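Local coordinates for protein desmoplakin (Homo sapiens, PDB 3R6N) that probably serves as a desmosomal cell-adhesion protein, through a plakin domain built of spectrin repeats and an SH3 domain, at residues Tyr201-Phe205 / Asn339-Leu345. Residues are numbered along the deposited sequence; the frame is centred on the assembly and turned at random.
Sequences YFQFF and NPLAVDL
F204 and F205 reach from the long helix 167-225 to the methyl of A342, in the first turn of helix 340-384, where two near-parallel helices of the spectrin-repeat rod begin to pack. The axes of the short segments are 11.6 Å apart, a gap that aromatic side chains are long enough to bridge, while a small alanine lets both rings approach its backbone. F204 CE2 lies 3.6 Å from A342 CB, whereas F205 brings CZ to 4.0 Å from the same CB. The two rings also touch: F204 CD2 sits over the centre of one F205 face. F205 leaves its helix with CG beside the backbone N and anti to the carbonyl carbon, which sends its rim toward the other helix; there L345, one turn on from A342, sets CD2 3.8 Å from F205 CD2, beside the ring edge.

Asparagine suits the N-cap at N339 because its short side chain carries an acceptor that reaches back to a first-turn N-H, while ND2 faces the aromatic rings. The amide and Y201 ring planes are 9° apart, but the side chains cross at about a right angle and ND2 approaches CE1 obliquely, without stacking. Though the amide is turned 58° from the F205 ring, ND2 lies in that ring's plane, at the edge, 4.0 Å from F205 CZ. ND2 also bonds weakly to V269 O. OD1 accepts from L341 N at 2.8 Å, the donor lying 45° above the carbonyl plane.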
ATOM      1  N   TYR A 201       2.436  -7.311   1.826  1.00 71.98           N
ATOM      2  CA  TYR A 201       3.726  -7.896   1.481  1.00 67.83           C
ATOM      3  C   TYR A 201       4.335  -8.655   2.656  1.00 70.15           C
ATOM      4  O   TYR A 201       4.825  -9.775   2.497  1.00 68.56           O
ATOM      5  CB  TYR A 201       4.683  -6.802   1.008  1.00 64.93           C
ATOM      6  CG  TYR A 201       6.079  -7.271   0.669  1.00 62.46           C
ATOM      7  CD1 TYR A 201       6.455  -7.499  -0.648  1.00 60.56           C
ATOM      8  CD2 TYR A 201       7.030  -7.465   1.661  1.00 63.31           C
ATOM      9  CE1 TYR A 201       7.737  -7.916  -0.963  1.00 60.20           C
ATOM     10  CE2 TYR A 201       8.313  -7.883   1.353  1.00 61.90           C
ATOM     11  CZ  TYR A 201       8.658  -8.106   0.042  1.00 60.66           C
ATOM     12  OH  TYR A 201       9.931  -8.517  -0.264  1.00 61.09           O
ATOM     13  N   PHE A 202       4.297  -8.049   3.838  1.00 74.21           N
ATOM     14  CA  PHE A 202       4.864  -8.692   5.018  1.00 77.68           C
ATOM     15  C   PHE A 202       3.934  -9.759   5.592  1.00 83.26           C
ATOM     16  O   PHE A 202       4.391 -10.796   6.075  1.00 84.09           O
ATOM     17  CB  PHE A 202       5.231  -7.663   6.087  1.00 81.73           C
ATOM     18  CG  PHE A 202       6.412  -6.812   5.725  1.00 76.84           C
ATOM     19  CD1 PHE A 202       6.262  -5.453   5.505  1.00 76.25           C
ATOM     20  CD2 PHE A 202       7.672  -7.371   5.599  1.00 73.55           C
ATOM     21  CE1 PHE A 202       7.345  -4.670   5.173  1.00 72.58           C
ATOM     22  CE2 PHE A 202       8.763  -6.592   5.266  1.00 70.45           C
ATOM     23  CZ  PHE A 202       8.600  -5.240   5.052  1.00 70.02           C
ATOM     24  N   GLN A 203       2.633  -9.504   5.537  1.00102.36           N
ATOM     25  CA  GLN A 203       1.659 -10.466   6.031  1.00104.98           C
ATOM     26  C   GLN A 203       1.802 -11.759   5.243  1.00102.25           C
ATOM     27  O   GLN A 203       1.774 -12.852   5.807  1.00104.28           O
ATOM     28  CB  GLN A 203       0.239  -9.912   5.886  1.00105.62           C
ATOM     29  CG  GLN A 203      -0.795 -10.555   6.805  1.00107.53           C
ATOM     30  CD  GLN A 203      -1.034 -12.023   6.500  1.00107.50           C
ATOM     31  OE1 GLN A 203      -1.023 -12.441   5.341  1.00104.31           O
ATOM     32  NE2 GLN A 203      -1.251 -12.816   7.545  1.00111.30           N
ATOM     33  N   PHE A 204       1.969 -11.622   3.934  1.00 92.29           N
ATOM     34  CA  PHE A 204       2.007 -12.771   3.037  1.00 89.86           C
ATOM     35  C   PHE A 204       3.188 -13.693   3.301  1.00 90.50           C
ATOM     36  O   PHE A 204       3.019 -14.902   3.437  1.00 91.38           O
ATOM     37  CB  PHE A 204       2.028 -12.308   1.580  1.00 85.79           C
ATOM     38  CG  PHE A 204       2.295 -13.409   0.598  1.00 83.78           C
ATOM     39  CD1 PHE A 204       1.269 -14.226   0.157  1.00 83.23           C
ATOM     40  CD2 PHE A 204       3.574 -13.621   0.109  1.00 81.24           C
ATOM     41  CE1 PHE A 204       1.513 -15.239  -0.752  1.00 81.68           C
ATOM     42  CE2 PHE A 204       3.824 -14.629  -0.801  1.00 78.82           C
ATOM     43  CZ  PHE A 204       2.792 -15.441  -1.233  1.00 79.00           C
ATOM     44  N   PHE A 205       4.387 -13.126   3.363  1.00 89.49           N
ATOM     45  CA  PHE A 205       5.578 -13.935   3.576  1.00 88.68           C
ATOM     46  C   PHE A 205       5.617 -14.530   4.982  1.00 93.99           C
ATOM     47  O   PHE A 205       6.133 -15.629   5.185  1.00 93.78           O
ATOM     48  CB  PHE A 205       6.847 -13.132   3.276  1.00 85.92           C
ATOM     49  CG  PHE A 205       7.082 -12.905   1.812  1.00 81.34           C
ATOM     50  CD1 PHE A 205       6.898 -11.654   1.252  1.00 79.82           C
ATOM     51  CD2 PHE A 205       7.473 -13.949   0.992  1.00 79.31           C
ATOM     52  CE1 PHE A 205       7.110 -11.446  -0.101  1.00 76.60           C
ATOM     53  CE2 PHE A 205       7.686 -13.749  -0.361  1.00 76.64           C
ATOM     54  CZ  PHE A 205       7.503 -12.496  -0.907  1.00 75.41           C
ATOM     55  N   ASN A 339       5.055 -10.351  -8.381  1.00 70.82           N
ATOM     56  CA  ASN A 339       6.318 -10.507  -7.675  1.00 70.87           C
ATOM     57  C   ASN A 339       6.781 -11.955  -7.744  1.00 76.31           C
ATOM     58  O   ASN A 339       6.204 -12.825  -7.098  1.00 75.64           O
ATOM     59  CB  ASN A 339       6.179 -10.055  -6.220  1.00 64.80           C
ATOM     60  CG  ASN A 339       7.395 -10.404  -5.379  1.00 65.01           C
ATOM     61  OD1 ASN A 339       8.389 -10.932  -5.885  1.00 69.74           O
ATOM     62  ND2 ASN A 339       7.326 -10.105  -4.087  1.00 60.84           N
ATOM     63  N   PRO A 340       7.835 -12.214  -8.530  1.00 74.72           N
ATOM     64  CA  PRO A 340       8.323 -13.574  -8.788  1.00 78.77           C
ATOM     65  C   PRO A 340       8.734 -14.300  -7.507  1.00 77.16           C
ATOM     66  O   PRO A 340       8.672 -15.525  -7.451  1.00 78.82           O
ATOM     67  CB  PRO A 340       9.537 -13.341  -9.691  1.00 80.08           C
ATOM     68  CG  PRO A 340       9.971 -11.949  -9.390  1.00 76.93           C
ATOM     69  CD  PRO A 340       8.701 -11.196  -9.144  1.00 75.13           C
ATOM     70  N   LEU A 341       9.145 -13.548  -6.492  1.00 82.63           N
ATOM     71  CA  LEU A 341       9.507 -14.132  -5.207  1.00 80.75           C
ATOM     72  C   LEU A 341       8.285 -14.657  -4.461  1.00 77.52           C
ATOM     73  O   LEU A 341       8.386 -15.601  -3.680  1.00 78.80           O
ATOM     74  CB  LEU A 341      10.244 -13.109  -4.343  1.00 75.95           C
ATOM     75  CG  LEU A 341      11.668 -12.782  -4.789  1.00 80.06           C
ATOM     76  CD1 LEU A 341      12.213 -11.578  -4.035  1.00 75.04           C
ATOM     77  CD2 LEU A 341      12.563 -13.996  -4.598  1.00 85.69           C
ATOM     78  N   ALA A 342       7.133 -14.038  -4.703  1.00 67.46           N
ATOM     79  CA  ALA A 342       5.887 -14.452  -4.066  1.00 65.40           C
ATOM     80  C   ALA A 342       5.210 -15.578  -4.843  1.00 70.40           C
ATOM     81  O   ALA A 342       4.747 -16.551  -4.257  1.00 71.92           O
ATOM     82  CB  ALA A 342       4.947 -13.270  -3.912  1.00 60.49           C
ATOM     83  N   VAL A 343       5.152 -15.438  -6.162  1.00 74.07           N
ATOM     84  CA  VAL A 343       4.533 -16.448  -7.010  1.00 78.81           C
ATOM     85  C   VAL A 343       5.250 -17.791  -6.910  1.00 80.62           C
ATOM     86  O   VAL A 343       4.610 -18.840  -6.831  1.00 81.99           O
ATOM     87  CB  VAL A 343       4.477 -15.995  -8.484  1.00 81.43           C
ATOM     88  CG1 VAL A 343       4.558 -17.194  -9.417  1.00 85.68           C
ATOM     89  CG2 VAL A 343       3.216 -15.190  -8.740  1.00 79.17           C
ATOM     90  N   ASP A 344       6.577 -17.761  -6.908  1.00 93.66           N
ATOM     91  CA  ASP A 344       7.358 -18.988  -6.807  1.00 96.06           C
ATOM     92  C   ASP A 344       7.138 -19.686  -5.468  1.00 94.34           C
ATOM     93  O   ASP A 344       7.084 -20.911  -5.400  1.00 96.25           O
ATOM     94  CB  ASP A 344       8.842 -18.702  -7.031  1.00 97.03           C
ATOM     95  CG  ASP A 344       9.173 -18.456  -8.492  1.00 98.72           C
ATOM     96  OD1 ASP A 344       8.231 -18.374  -9.310  1.00 99.50           O
ATOM     97  OD2 ASP A 344      10.373 -18.342  -8.822  1.00 99.86           O
ATOM     98  N   LEU A 345       7.007 -18.905  -4.403  1.00 74.89           N
ATOM     99  CA  LEU A 345       6.749 -19.458  -3.080  1.00 74.15           C
ATOM    100  C   LEU A 345       5.370 -20.113  -3.006  1.00 74.66           C
ATOM    101  O   LEU A 345       5.213 -21.179  -2.409  1.00 75.86           O
ATOM    102  CB  LEU A 345       6.884 -18.378  -2.004  1.00 71.97           C
ATOM    103  CG  LEU A 345       6.719 -18.837  -0.554  1.00 71.43           C
ATOM    104  CD1 LEU A 345       7.616 -20.024  -0.257  1.00 74.39           C
ATOM    105  CD2 LEU A 345       7.012 -17.697   0.402  1.00 66.03           C
TER